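PDB 1JFX: lysozyme M1 from Streptomyces coelicolor, which hydrolyses the beta-1,4 linkages of peptidoglycan between N-acetylmuramic acid and N-acetylglucosamine, acting as a secreted lysozyme of glycosyl hydrolase family 25 with diacetylmuramidase activity as well. Local coordinates for residues F29-A34 with R91-V96; Y62-P67 with H101-A106; L97-N102 with V135-T140; G105-G110 with A141-T146. All coordinates share one frame; numbering follows the deposited sequence.

Interaction 1 of 4, residues F29-A34 with R91-V96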
loop_
_atom_site.group_PDB
_atom_site.type_symbol
_atom_site.label_atom_id
_atom_site.label_comp_id
_atom_site.label_asym_id
_atom_site.label_seq_id
_atom_site.Cartn_x
_atom_site.Cartn_y
_atom_site.Cartn_z
ATOM N N PHE A 29 -6.699 9.272 -5.709
ATOM C CA PHE A 29 -5.938 8.820 -4.553
ATOM C C PHE A 29 -4.491 8.484 -4.874
ATOM O O PHE A 29 -4.102 8.380 -6.036
ATOM C CB PHE A 29 -6.629 7.573 -3.949
ATOM C CG PHE A 29 -6.521 6.322 -4.809
ATOM C CD1 PHE A 29 -5.421 5.473 -4.689
ATOM C CD2 PHE A 29 -7.512 6.004 -5.741
ATOM C CE1 PHE A 29 -5.308 4.328 -5.488
ATOM C CE2 PHE A 29 -7.409 4.865 -6.541
ATOM C CZ PHE A 29 -6.298 4.023 -6.412
ATOM N N ALA A 30 -3.700 8.328 -3.817
ATOM C CA ALA A 30 -2.309 7.957 -3.966
ATOM C C ALA A 30 -1.748 7.320 -2.702
ATOM O O ALA A 30 -2.149 7.662 -1.594
ATOM C CB ALA A 30 -1.460 9.190 -4.326
ATOM N N TYR A 31 -0.841 6.366 -2.891
ATOM C CA TYR A 31 -0.109 5.782 -1.776
ATOM C C TYR A 31 1.323 6.259 -1.998
ATOM O O TYR A 31 1.817 6.289 -3.126
ATOM C CB TYR A 31 -0.218 4.261 -1.746
ATOM C CG TYR A 31 -1.369 3.821 -0.861
ATOM C CD1 TYR A 31 -1.332 4.033 0.527
ATOM C CD2 TYR A 31 -2.499 3.206 -1.405
ATOM C CE1 TYR A 31 -2.394 3.635 1.349
ATOM C CE2 TYR A 31 -3.559 2.808 -0.590
ATOM C CZ TYR A 31 -3.501 3.022 0.782
ATOM O OH TYR A 31 -4.539 2.600 1.581
ATOM N N ILE A 32 1.968 6.654 -0.903
ATOM C CA ILE A 32 3.311 7.237 -0.918
ATOM C C ILE A 32 4.271 6.450 -0.022
ATOM O O ILE A 32 3.961 6.191 1.138
ATOM C CB ILE A 32 3.207 8.690 -0.394
ATOM C CG1 ILE A 32 2.242 9.475 -1.289
ATOM C CG2 ILE A 32 4.595 9.350 -0.318
ATOM C CD1 ILE A 32 1.661 10.739 -0.626
ATOM N N LYS A 33 5.440 6.082 -0.538
ATOM C CA LYS A 33 6.361 5.322 0.292
ATOM C C LYS A 33 6.880 6.161 1.452
ATOM O O LYS A 33 7.309 7.302 1.268
ATOM C CB LYS A 33 7.540 4.821 -0.526
ATOM C CG LYS A 33 8.444 3.864 0.264
ATOM C CD LYS A 33 9.437 3.177 -0.650
ATOM C CE LYS A 33 10.283 2.181 0.120
ATOM N NZ LYS A 33 11.049 1.332 -0.847
ATOM N N ALA A 34 6.834 5.570 2.641
ATOM C CA ALA A 34 7.307 6.225 3.842
ATOM C C ALA A 34 8.558 5.571 4.400
ATOM O O ALA A 34 9.614 6.189 4.465
ATOM C CB ALA A 34 6.215 6.223 4.904
ATOM N N ARG A 91 -9.098 12.779 3.793
ATOM C CA ARG A 91 -8.006 12.627 2.838
ATOM C C ARG A 91 -6.880 11.697 3.238
ATOM O O ARG A 91 -5.819 11.733 2.616
ATOM C CB ARG A 91 -7.381 13.994 2.529
ATOM C CG ARG A 91 -8.334 14.960 1.870
ATOM C CD ARG A 91 -7.626 16.231 1.415
ATOM N NE ARG A 91 -8.629 17.218 1.034
ATOM C CZ ARG A 91 -8.425 18.528 0.996
ATOM N NH1 ARG A 91 -7.243 19.037 1.304
ATOM N NH2 ARG A 91 -9.436 19.334 0.699
ATOM N N THR A 92 -7.095 10.875 4.262
ATOM C CA THR A 92 -6.030 9.982 4.695
ATOM C C THR A 92 -6.456 8.528 4.644
ATOM O O THR A 92 -7.407 8.127 5.311
ATOM C CB THR A 92 -5.599 10.322 6.121
ATOM O OG1 THR A 92 -5.285 11.714 6.184
ATOM C CG2 THR A 92 -4.354 9.518 6.518
ATOM N N LEU A 93 -5.757 7.745 3.832
ATOM C CA LEU A 93 -6.074 6.324 3.712
ATOM C C LEU A 93 -5.370 5.502 4.783
ATOM O O LEU A 93 -4.376 5.938 5.364
ATOM C CB LEU A 93 -5.623 5.807 2.341
ATOM C CG LEU A 93 -6.414 6.320 1.133
ATOM C CD1 LEU A 93 -5.656 6.026 -0.166
ATOM C CD2 LEU A 93 -7.800 5.687 1.128
ATOM N N PRO A 94 -5.892 4.296 5.071
ATOM C CA PRO A 94 -5.231 3.459 6.070
ATOM C C PRO A 94 -3.875 3.054 5.459
ATOM O O PRO A 94 -3.755 2.920 4.234
ATOM C CB PRO A 94 -6.188 2.268 6.226
ATOM C CG PRO A 94 -6.925 2.220 4.907
ATOM C CD PRO A 94 -7.139 3.678 4.586
ATOM N N GLY A 95 -2.869 2.878 6.309
ATOM C CA GLY A 95 -1.542 2.509 5.837
ATOM C C GLY A 95 -1.471 1.172 5.132
ATOM O O GLY A 95 -2.335 0.317 5.302
ATOM N N VAL A 96 -0.404 0.998 4.362
ATOM C CA VAL A 96 -0.174 -0.205 3.580
ATOM C C VAL A 96 1.070 -0.970 3.978
ATOM O O VAL A 96 2.119 -0.375 4.207
ATOM C CB VAL A 96 -0.042 0.152 2.080
ATOM C CG1 VAL A 96 0.573 -1.007 1.283
ATOM C CG2 VAL A 96 -1.431 0.453 1.502
#

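Interaction 2 of 4, residues Y62-P67 with H101-A106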
loop_
_atom_site.group_PDB
_atom_site.type_symbol
_atom_site.label_atom_id
_atom_site.label_comp_id
_atom_site.label_asym_id
_atom_site.label_seq_id
_atom_site.Cartn_x
_atom_site.Cartn_y
_atom_site.Cartn_z
ATOM N N TYR A 62 2.905 3.912 2.725
ATOM C CA TYR A 62 3.160 2.475 2.734
ATOM C C TYR A 62 4.543 2.158 3.292
ATOM O O TYR A 62 5.475 2.975 3.232
ATOM C CB TYR A 62 2.947 1.834 1.336
ATOM C CG TYR A 62 3.994 2.065 0.258
ATOM C CD1 TYR A 62 5.145 1.274 0.196
ATOM C CD2 TYR A 62 3.776 2.986 -0.768
ATOM C CE1 TYR A 62 6.041 1.385 -0.867
ATOM C CE2 TYR A 62 4.673 3.110 -1.840
ATOM C CZ TYR A 62 5.794 2.299 -1.882
ATOM O OH TYR A 62 6.651 2.343 -2.948
ATOM N N HIS A 63 4.643 0.976 3.878
ATOM C CA HIS A 63 5.881 0.478 4.463
ATOM C C HIS A 63 6.366 -0.720 3.679
ATOM O O HIS A 63 5.601 -1.672 3.489
ATOM C CB HIS A 63 5.637 0.010 5.896
ATOM C CG HIS A 63 6.822 -0.664 6.518
ATOM N ND1 HIS A 63 7.927 0.032 6.962
ATOM C CD2 HIS A 63 7.086 -1.975 6.742
ATOM C CE1 HIS A 63 8.822 -0.820 7.432
ATOM N NE2 HIS A 63 8.336 -2.046 7.310
ATOM N N PHE A 64 7.616 -0.678 3.213
ATOM C CA PHE A 64 8.172 -1.827 2.504
ATOM C C PHE A 64 8.773 -2.755 3.569
ATOM O O PHE A 64 9.794 -2.453 4.195
ATOM C CB PHE A 64 9.239 -1.385 1.503
ATOM C CG PHE A 64 9.678 -2.484 0.571
ATOM C CD1 PHE A 64 10.455 -3.538 1.036
ATOM C CD2 PHE A 64 9.305 -2.464 -0.773
ATOM C CE1 PHE A 64 10.866 -4.573 0.164
ATOM C CE2 PHE A 64 9.706 -3.487 -1.652
ATOM C CZ PHE A 64 10.488 -4.541 -1.176
ATOM N N ALA A 65 8.116 -3.887 3.786
ATOM C CA ALA A 65 8.557 -4.841 4.796
ATOM C C ALA A 65 9.864 -5.566 4.504
ATOM O O ALA A 65 10.153 -5.894 3.368
ATOM C CB ALA A 65 7.472 -5.895 5.000
ATOM N N ARG A 66 10.633 -5.826 5.559
ATOM C CA ARG A 66 11.845 -6.640 5.461
ATOM C C ARG A 66 11.672 -7.559 6.676
ATOM O O ARG A 66 12.269 -7.343 7.736
ATOM C CB ARG A 66 13.113 -5.796 5.592
ATOM C CG ARG A 66 13.331 -4.816 4.430
ATOM C CD ARG A 66 13.518 -5.516 3.076
ATOM N NE ARG A 66 14.040 -4.555 2.108
ATOM C CZ ARG A 66 15.317 -4.482 1.753
ATOM N NH1 ARG A 66 16.200 -5.331 2.277
ATOM N NH2 ARG A 66 15.718 -3.542 0.904
ATOM N N PRO A 67 10.841 -8.600 6.536
ATOM C CA PRO A 67 10.582 -9.534 7.634
ATOM C C PRO A 67 11.791 -10.201 8.287
ATOM O O PRO A 67 11.685 -10.698 9.403
ATOM C CB PRO A 67 9.602 -10.533 7.009
ATOM C CG PRO A 67 8.827 -9.676 6.051
ATOM C CD PRO A 67 9.953 -8.882 5.390
ATOM N N HIS A 101 8.462 -9.957 -2.880
ATOM C CA HIS A 101 9.754 -10.619 -3.117
ATOM C C HIS A 101 10.932 -9.858 -2.510
ATOM O O HIS A 101 11.144 -8.677 -2.792
ATOM C CB HIS A 101 10.040 -10.776 -4.619
ATOM C CG HIS A 101 9.290 -11.888 -5.284
ATOM N ND1 HIS A 101 7.915 -11.904 -5.387
ATOM C CD2 HIS A 101 9.731 -12.989 -5.943
ATOM C CE1 HIS A 101 7.542 -12.961 -6.088
ATOM N NE2 HIS A 101 8.625 -13.635 -6.437
ATOM N N ASN A 102 11.713 -10.564 -1.699
ATOM C CA ASN A 102 12.892 -9.991 -1.062
ATOM C C ASN A 102 13.825 -9.482 -2.166
ATOM O O ASN A 102 14.146 -10.206 -3.100
ATOM C CB ASN A 102 13.586 -11.087 -0.234
ATOM C CG ASN A 102 14.711 -10.559 0.645
ATOM O OD1 ASN A 102 15.077 -9.382 0.586
ATOM N ND2 ASN A 102 15.273 -11.441 1.465
ATOM N N PRO A 103 14.247 -8.216 -2.086
ATOM C CA PRO A 103 15.149 -7.691 -3.114
ATOM C C PRO A 103 16.607 -8.089 -2.843
ATOM O O PRO A 103 17.470 -7.916 -3.696
ATOM C CB PRO A 103 14.936 -6.177 -3.020
ATOM C CG PRO A 103 14.642 -5.970 -1.551
ATOM C CD PRO A 103 13.719 -7.136 -1.225
ATOM N N SER A 104 16.883 -8.624 -1.656
ATOM C CA SER A 104 18.260 -8.986 -1.320
ATOM C C SER A 104 18.378 -10.203 -0.417
ATOM O O SER A 104 18.876 -10.116 0.705
ATOM C CB SER A 104 18.954 -7.802 -0.660
ATOM O OG SER A 104 18.169 -7.307 0.406
ATOM N N GLY A 105 17.932 -11.344 -0.910
ATOM C CA GLY A 105 18.001 -12.552 -0.118
ATOM C C GLY A 105 16.865 -13.478 -0.493
ATOM O O GLY A 105 16.164 -13.220 -1.475
ATOM N N ALA A 106 16.677 -14.541 0.285
ATOM C CA ALA A 106 15.608 -15.508 0.019
ATOM C C ALA A 106 14.291 -14.757 -0.180
ATOM O O ALA A 106 13.966 -13.826 0.574
ATOM C CB ALA A 106 15.492 -16.517 1.175
HETATM O O HOH W 1 15.936 -8.196 3.218
HETATM O O HOH W 2 17.953 -4.187 -0.944
#

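Interaction 3 of 4, residues L97-N102 with V135-T140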
loop_
_atom_site.group_PDB
_atom_site.type_symbol
_atom_site.label_atom_id
_atom_site.label_comp_id
_atom_site.label_asym_id
_atom_site.label_seq_id
_atom_site.Cartn_x
_atom_site.Cartn_y
_atom_site.Cartn_z
ATOM N N LEU A 97 0.929 -2.290 4.071
ATOM C CA LEU A 97 2.052 -3.181 4.345
ATOM C C LEU A 97 2.417 -3.726 2.969
ATOM O O LEU A 97 1.662 -4.499 2.394
ATOM C CB LEU A 97 1.638 -4.339 5.264
ATOM C CG LEU A 97 2.689 -5.458 5.367
ATOM C CD1 LEU A 97 3.997 -4.915 5.962
ATOM C CD2 LEU A 97 2.149 -6.612 6.207
ATOM N N ASP A 98 3.555 -3.284 2.434
ATOM C CA ASP A 98 4.048 -3.720 1.122
ATOM C C ASP A 98 4.977 -4.888 1.450
ATOM O O ASP A 98 6.118 -4.698 1.879
ATOM C CB ASP A 98 4.821 -2.569 0.458
ATOM C CG ASP A 98 5.426 -2.942 -0.891
ATOM O OD1 ASP A 98 5.694 -4.140 -1.142
ATOM O OD2 ASP A 98 5.666 -2.016 -1.699
ATOM N N ILE A 99 4.477 -6.100 1.254
ATOM C CA ILE A 99 5.247 -7.290 1.573
ATOM C C ILE A 99 5.323 -8.086 0.266
ATOM O O ILE A 99 4.324 -8.586 -0.246
ATOM C CB ILE A 99 4.574 -8.033 2.777
ATOM C CG1 ILE A 99 5.498 -9.138 3.278
ATOM C CG2 ILE A 99 3.147 -8.475 2.418
ATOM C CD1 ILE A 99 5.125 -9.658 4.669
ATOM N N GLU A 100 6.543 -8.192 -0.257
ATOM C CA GLU A 100 6.759 -8.792 -1.570
ATOM C C GLU A 100 8.145 -9.436 -1.693
ATOM O O GLU A 100 8.903 -9.444 -0.736
ATOM C CB GLU A 100 6.627 -7.664 -2.602
ATOM C CG GLU A 100 7.708 -6.580 -2.463
ATOM C CD GLU A 100 7.607 -5.509 -3.539
ATOM O OE1 GLU A 100 6.836 -4.540 -3.369
ATOM O OE2 GLU A 100 8.281 -5.645 -4.574
ATOM N N HIS A 101 8.462 -9.957 -2.880
ATOM C CA HIS A 101 9.754 -10.619 -3.117
ATOM C C HIS A 101 10.932 -9.858 -2.510
ATOM O O HIS A 101 11.144 -8.677 -2.792
ATOM C CB HIS A 101 10.040 -10.776 -4.619
ATOM C CG HIS A 101 9.290 -11.888 -5.284
ATOM N ND1 HIS A 101 7.915 -11.904 -5.387
ATOM C CD2 HIS A 101 9.731 -12.989 -5.943
ATOM C CE1 HIS A 101 7.542 -12.961 -6.088
ATOM N NE2 HIS A 101 8.625 -13.635 -6.437
ATOM N N ASN A 102 11.713 -10.564 -1.699
ATOM C CA ASN A 102 12.892 -9.991 -1.062
ATOM C C ASN A 102 13.825 -9.482 -2.166
ATOM O O ASN A 102 14.146 -10.206 -3.100
ATOM C CB ASN A 102 13.586 -11.087 -0.234
ATOM C CG ASN A 102 14.711 -10.559 0.645
ATOM O OD1 ASN A 102 15.077 -9.382 0.586
ATOM N ND2 ASN A 102 15.273 -11.441 1.465
ATOM N N VAL A 135 -4.614 -2.719 8.398
ATOM C CA VAL A 135 -3.608 -2.408 7.401
ATOM C C VAL A 135 -3.969 -3.026 6.047
ATOM O O VAL A 135 -4.508 -4.133 5.980
ATOM C CB VAL A 135 -2.214 -2.912 7.859
ATOM C CG1 VAL A 135 -2.176 -4.442 7.845
ATOM C CG2 VAL A 135 -1.118 -2.313 6.961
ATOM N N VAL A 136 -3.707 -2.284 4.973
ATOM C CA VAL A 136 -3.960 -2.775 3.622
ATOM C C VAL A 136 -2.722 -3.577 3.214
ATOM O O VAL A 136 -1.600 -3.123 3.406
ATOM C CB VAL A 136 -4.150 -1.588 2.653
ATOM C CG1 VAL A 136 -4.221 -2.076 1.209
ATOM C CG2 VAL A 136 -5.418 -0.834 3.036
ATOM N N ILE A 137 -2.917 -4.765 2.650
ATOM C CA ILE A 137 -1.789 -5.583 2.230
ATOM C C ILE A 137 -1.534 -5.469 0.725
ATOM O O ILE A 137 -2.415 -5.773 -0.092
ATOM C CB ILE A 137 -2.015 -7.088 2.592
ATOM C CG1 ILE A 137 -1.989 -7.266 4.116
ATOM C CG2 ILE A 137 -0.920 -7.965 1.935
ATOM C CD1 ILE A 137 -2.349 -8.688 4.571
ATOM N N TYR A 138 -0.340 -4.991 0.375
ATOM C CA TYR A 138 0.075 -4.894 -1.030
ATOM C C TYR A 138 1.043 -6.035 -1.265
ATOM O O TYR A 138 2.035 -6.179 -0.531
ATOM C CB TYR A 138 0.802 -3.568 -1.327
ATOM C CG TYR A 138 1.554 -3.556 -2.664
ATOM C CD1 TYR A 138 2.845 -4.094 -2.777
ATOM C CD2 TYR A 138 0.969 -3.013 -3.817
ATOM C CE1 TYR A 138 3.528 -4.090 -3.993
ATOM C CE2 TYR A 138 1.648 -2.996 -5.040
ATOM C CZ TYR A 138 2.931 -3.539 -5.122
ATOM O OH TYR A 138 3.620 -3.517 -6.328
ATOM N N THR A 139 0.767 -6.837 -2.287
ATOM C CA THR A 139 1.642 -7.958 -2.629
ATOM C C THR A 139 1.241 -8.526 -3.978
ATOM O O THR A 139 0.326 -8.013 -4.628
ATOM C CB THR A 139 1.561 -9.082 -1.553
ATOM O OG1 THR A 139 2.567 -10.070 -1.813
ATOM C CG2 THR A 139 0.203 -9.758 -1.555
ATOM N N THR A 140 1.967 -9.545 -4.425
ATOM C CA THR A 140 1.623 -10.221 -5.667
ATOM C C THR A 140 0.992 -11.541 -5.270
ATOM O O THR A 140 1.219 -12.041 -4.172
ATOM C CB THR A 140 2.860 -10.518 -6.567
ATOM O OG1 THR A 140 3.832 -11.294 -5.846
ATOM C CG2 THR A 140 3.487 -9.200 -7.047
HETATM O O HOH W 3 6.084 -9.923 -4.903
#

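Interaction 4 of 4, residues G105-G110 with A141-T146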
loop_
_atom_site.group_PDB
_atom_site.type_symbol
_atom_site.label_atom_id
_atom_site.label_comp_id
_atom_site.label_asym_id
_atom_site.label_seq_id
_atom_site.Cartn_x
_atom_site.Cartn_y
_atom_site.Cartn_z
ATOM N N GLY A 105 17.932 -11.344 -0.910
ATOM C CA GLY A 105 18.001 -12.552 -0.118
ATOM C C GLY A 105 16.865 -13.478 -0.493
ATOM O O GLY A 105 16.164 -13.220 -1.475
ATOM N N ALA A 106 16.677 -14.541 0.285
ATOM C CA ALA A 106 15.608 -15.508 0.019
ATOM C C ALA A 106 14.291 -14.757 -0.180
ATOM O O ALA A 106 13.966 -13.826 0.574
ATOM C CB ALA A 106 15.492 -16.517 1.175
ATOM N N MET A 107 13.525 -15.159 -1.186
ATOM C CA MET A 107 12.288 -14.445 -1.467
ATOM C C MET A 107 11.310 -14.375 -0.306
ATOM O O MET A 107 10.577 -13.384 -0.191
ATOM C CB MET A 107 11.604 -14.992 -2.726
ATOM C CG MET A 107 10.898 -16.308 -2.593
ATOM S SD MET A 107 9.885 -16.665 -4.085
ATOM C CE MET A 107 8.385 -15.866 -3.732
ATOM N N CYS A 108 11.297 -15.395 0.555
ATOM C CA CYS A 108 10.401 -15.381 1.711
ATOM C C CYS A 108 11.105 -14.953 3.005
ATOM O O CYS A 108 10.663 -15.269 4.117
ATOM C CB CYS A 108 9.724 -16.736 1.893
ATOM S SG CYS A 108 8.726 -17.276 0.465
ATOM N N TYR A 109 12.229 -14.266 2.832
ATOM C CA TYR A 109 12.962 -13.682 3.936
ATOM C C TYR A 109 13.475 -14.607 5.026
ATOM O O TYR A 109 13.723 -14.167 6.147
ATOM C CB TYR A 109 12.079 -12.587 4.550
ATOM C CG TYR A 109 11.735 -11.464 3.585
ATOM C CD1 TYR A 109 12.609 -10.392 3.403
ATOM C CD2 TYR A 109 10.541 -11.471 2.860
ATOM C CE1 TYR A 109 12.308 -9.350 2.529
ATOM C CE2 TYR A 109 10.225 -10.425 1.978
ATOM C CZ TYR A 109 11.115 -9.374 1.821
ATOM O OH TYR A 109 10.819 -8.344 0.957
ATOM N N GLY A 110 13.637 -15.882 4.706
ATOM C CA GLY A 110 14.146 -16.819 5.691
ATOM C C GLY A 110 13.121 -17.275 6.707
ATOM O O GLY A 110 13.466 -17.924 7.689
ATOM N N ALA A 141 0.203 -12.119 -6.160
ATOM C CA ALA A 141 -0.407 -13.400 -5.866
ATOM C C ALA A 141 0.693 -14.451 -5.647
ATOM O O ALA A 141 0.597 -15.263 -4.738
ATOM C CB ALA A 141 -1.307 -13.832 -7.029
ATOM N N SER A 142 1.729 -14.419 -6.485
ATOM C CA SER A 142 2.833 -15.378 -6.386
ATOM C C SER A 142 3.488 -15.349 -5.022
ATOM O O SER A 142 3.713 -16.390 -4.399
ATOM C CB SER A 142 3.921 -15.075 -7.431
ATOM O OG SER A 142 3.489 -15.483 -8.713
ATOM N N TRP A 143 3.817 -14.149 -4.562
ATOM C CA TRP A 143 4.471 -14.041 -3.274
ATOM C C TRP A 143 3.528 -14.495 -2.162
ATOM O O TRP A 143 3.924 -15.252 -1.278
ATOM C CB TRP A 143 4.930 -12.608 -3.013
ATOM C CG TRP A 143 5.845 -12.511 -1.841
ATOM C CD1 TRP A 143 7.218 -12.569 -1.863
ATOM C CD2 TRP A 143 5.470 -12.435 -0.462
ATOM N NE1 TRP A 143 7.713 -12.540 -0.575
ATOM C CE2 TRP A 143 6.662 -12.460 0.301
ATOM C CE3 TRP A 143 4.242 -12.358 0.207
ATOM C CZ2 TRP A 143 6.660 -12.417 1.701
ATOM C CZ3 TRP A 143 4.240 -12.317 1.608
ATOM C CH2 TRP A 143 5.450 -12.350 2.332
ATOM N N TRP A 144 2.283 -14.031 -2.192
ATOM C CA TRP A 144 1.349 -14.439 -1.150
ATOM C C TRP A 144 1.209 -15.956 -1.066
ATOM O O TRP A 144 1.354 -16.568 0.006
ATOM C CB TRP A 144 -0.041 -13.837 -1.387
ATOM C CG TRP A 144 -0.954 -14.112 -0.238
ATOM C CD1 TRP A 144 -1.917 -15.090 -0.150
ATOM C CD2 TRP A 144 -0.928 -13.459 1.031
ATOM N NE1 TRP A 144 -2.483 -15.078 1.106
ATOM C CE2 TRP A 144 -1.893 -14.086 1.849
ATOM C CE3 TRP A 144 -0.173 -12.397 1.564
ATOM C CZ2 TRP A 144 -2.127 -13.687 3.174
ATOM C CZ3 TRP A 144 -0.411 -12.001 2.879
ATOM C CH2 TRP A 144 -1.379 -12.645 3.666
ATOM N N ASN A 145 0.937 -16.579 -2.201
ATOM C CA ASN A 145 0.752 -18.014 -2.180
ATOM C C ASN A 145 2.014 -18.766 -1.771
ATOM O O ASN A 145 1.967 -19.671 -0.932
ATOM C CB ASN A 145 0.203 -18.479 -3.532
ATOM C CG ASN A 145 -1.260 -18.075 -3.724
ATOM O OD1 ASN A 145 -2.012 -17.949 -2.746
ATOM N ND2 ASN A 145 -1.671 -17.880 -4.975
ATOM N N THR A 146 3.149 -18.368 -2.322
ATOM C CA THR A 146 4.393 -19.026 -1.980
ATOM C C THR A 146 4.842 -18.839 -0.540
ATOM O O THR A 146 5.080 -19.822 0.179
ATOM C CB THR A 146 5.515 -18.562 -2.915
ATOM O OG1 THR A 146 5.241 -19.058 -4.226
ATOM C CG2 THR A 146 6.880 -19.059 -2.438
#

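Interaction 1 of 4, residues F29-A34 with R91-V96
The ring of Y31 lies between two aliphatic side chains, V96 on one face and L93 on the other, with the backbone O of P94 at its edge. CG of Y31 is roughly anti to its carbonyl carbon (chi1 -93°), turning the ring toward these residues. Methyl CG2 of V96 comes down over the CE1 and CZ side of the ring, a CH-pi contact with CG2 3.5 Å from the ring centroid of Y31. CD1 of L93 covers the opposite face, displaced toward the rim, 4.1 Å from the same centroid. The L93 side chain crosses the tyrosine at about a right angle. Its CB is 3.5 Å from OH of Y31.

The hydroxyl is the donor in a hydrogen bond to P94, with OH of Y31 2.8 Å from O of P94. The donor lies in the carbonyl plane, and the C=O...O angle is 158°. This bond holds the ring tip, and the aliphatic groups its faces. Further back on the strand, CB of F29 meets CD1 of L93 at 4.2 Å.

Y31 also packs on W161 and F181, and its side chain is about 4 Å from that of D9, a predicted active-site residue. The contact packs the loop leading into strand 96-98 against strand 29-36, inside the beta-alpha barrel of family 25 lysozymes and beside its probable catalytic centre.

Interaction 2 of 4, residues Y62-P67 with H101-A106
The end of strand 58-64 and the turn after it, with F64 and R66, meet the loop after the neighbouring parallel barrel strand 96-98, with P103 and S104. CG of P103 sits over one face of the R66 guanidinium, 3.6 Å from NH2 of R66 and offset toward its rim. The arginine bends at its second torsion (chi2 -63°), bringing its end closer to the loop. F64 approaches the same proline tip to tip, its ring edge facing the pyrrolidine, with CE1 of F64 4.1 Å from CD of P103.

Two waters also bridge the segments. One accepts from NH1 of R66 and donates to OD1 of N102, both at 3.0 Å. The second accepts from NH2 of R66 and has a weak link to OG of S104. The salt-bridge partner of R66 is E36.

OD1 of N102 also accepts from the backbone N of S104, 3.0 Å away and well above the carbonyl plane. The F64 side chain lies about 3 Å from that of E100, a predicted active-site residue. The N102-to-S104 bond makes an Asx turn, in a loop at the C-terminal end of the barrel strands, where TIM-type barrels carry their active sites.

Interaction 3 of 4, residues L97-N102 with V135-T140
L97 and D98 pair in parallel with I137 and Y138, and three backbone hydrogen bonds join the segments. N of L97 donates to O of V136 at 2.7 Å, and N of Y138 donates to O of L97 at 2.9 Å. The third comes from just past strand 96-98, where N of I99 donates to O of Y138 at 3.0 Å. At I99 the bonding also passes to a side chain. OG1 of T139, anti to its own backbone N (chi1 -172°), donates to O of I99 at 2.8 Å, nearly in line with the carbonyl bond.

On one face of the sheet the carboxylate of D98 lies alongside the Y138 ring, their planes 57° apart, with OD1 of D98 3.3 Å from CD1 of Y138. OE1 of E100 meets the edge of the same ring, 3.4 Å from CE1 of Y138. OD1 of D98 and OE1 of E100 are 2.5 Å apart. Both acids are predicted active-site residues. The hydroxyl of Y138 is hydrogen-bonded to Q183.

A water accepts from N of H101 and also bonds ND1 of H101 and OG1 of T140. T140 is the N-cap of helix 141-148, and its OG1 also takes N of W143.

L97 and I137 point to the opposite face. L97 packs there on W119 and F123 of helix 113-131, and CG2 of I99 lies alongside CG2 of I137. That helix connects the two strands as a beta-alpha-beta crossover. Strand 58-64 flanks 96-98, and strand 160-163 flanks 136-139.

Interaction 4 of 4, residues G105-G110 with A141-T146
M107 and W143 make the one hydrogen bond of this contact, from the indole to a backbone carbonyl. NE1 of W143 donates to O of M107 at 3.0 Å with an N-H...O angle of 156°. The oxygen lies close to the indole plane, while the donor stands 37° out of the carbonyl plane. The M107 side chain bends at its third torsion (chi3 -86°), and its CE reaches 4.0 Å from CD1 of W143. The same methyl touches the helix further on, 3.8 Å from CG2 of T146. SG of C108 also meets that threonine methyl, at 3.9 Å from CG2 of T146, and lies obliquely to the five-membered ring of W143 in a sulfur-aromatic contact. On the far side of the hydrogen bond, CE2 of Y109 is 4.1 Å from CZ2 of W143, the two side chains crossing at about a right angle.

A type I beta turn from A106 to Y109 presents these groups to helix 141-148. A disulfide from C108 to C147 ties the turn covalently to that helix, joining the loop after strand 96-98 to the helix after strand 136-139.

Further out, the hydroxyl of Y109 bonds O of E100. T140 caps N of W143 through its OG1, and H101 and M116 pack against the W143 indole.

The four contacts follow neighbouring strands of the barrel outward to its loops. Interactions 1, 2 and 3 reach the same sheet: strands 29-36, 58-64, 96-98 and 136-139 are successive parallel neighbours. The centres of interactions 1 and 3 are about 14 Å apart, and O of G95 probably accepts from N of V136. Interactions 2 and 3 share H101 and N102, and 2 and 4 share G105 and A106; both pairs have centres about 9 Å apart. Along the chain, the segments of 1 and 2 alternate, as do those of 3 and 4, and interaction 1 closes before 3 and 4 open. Interaction 3 holds the predicted catalytic acids D98 and E100, F64 and Y109 lie near E100, and interaction 1 adjoins D9.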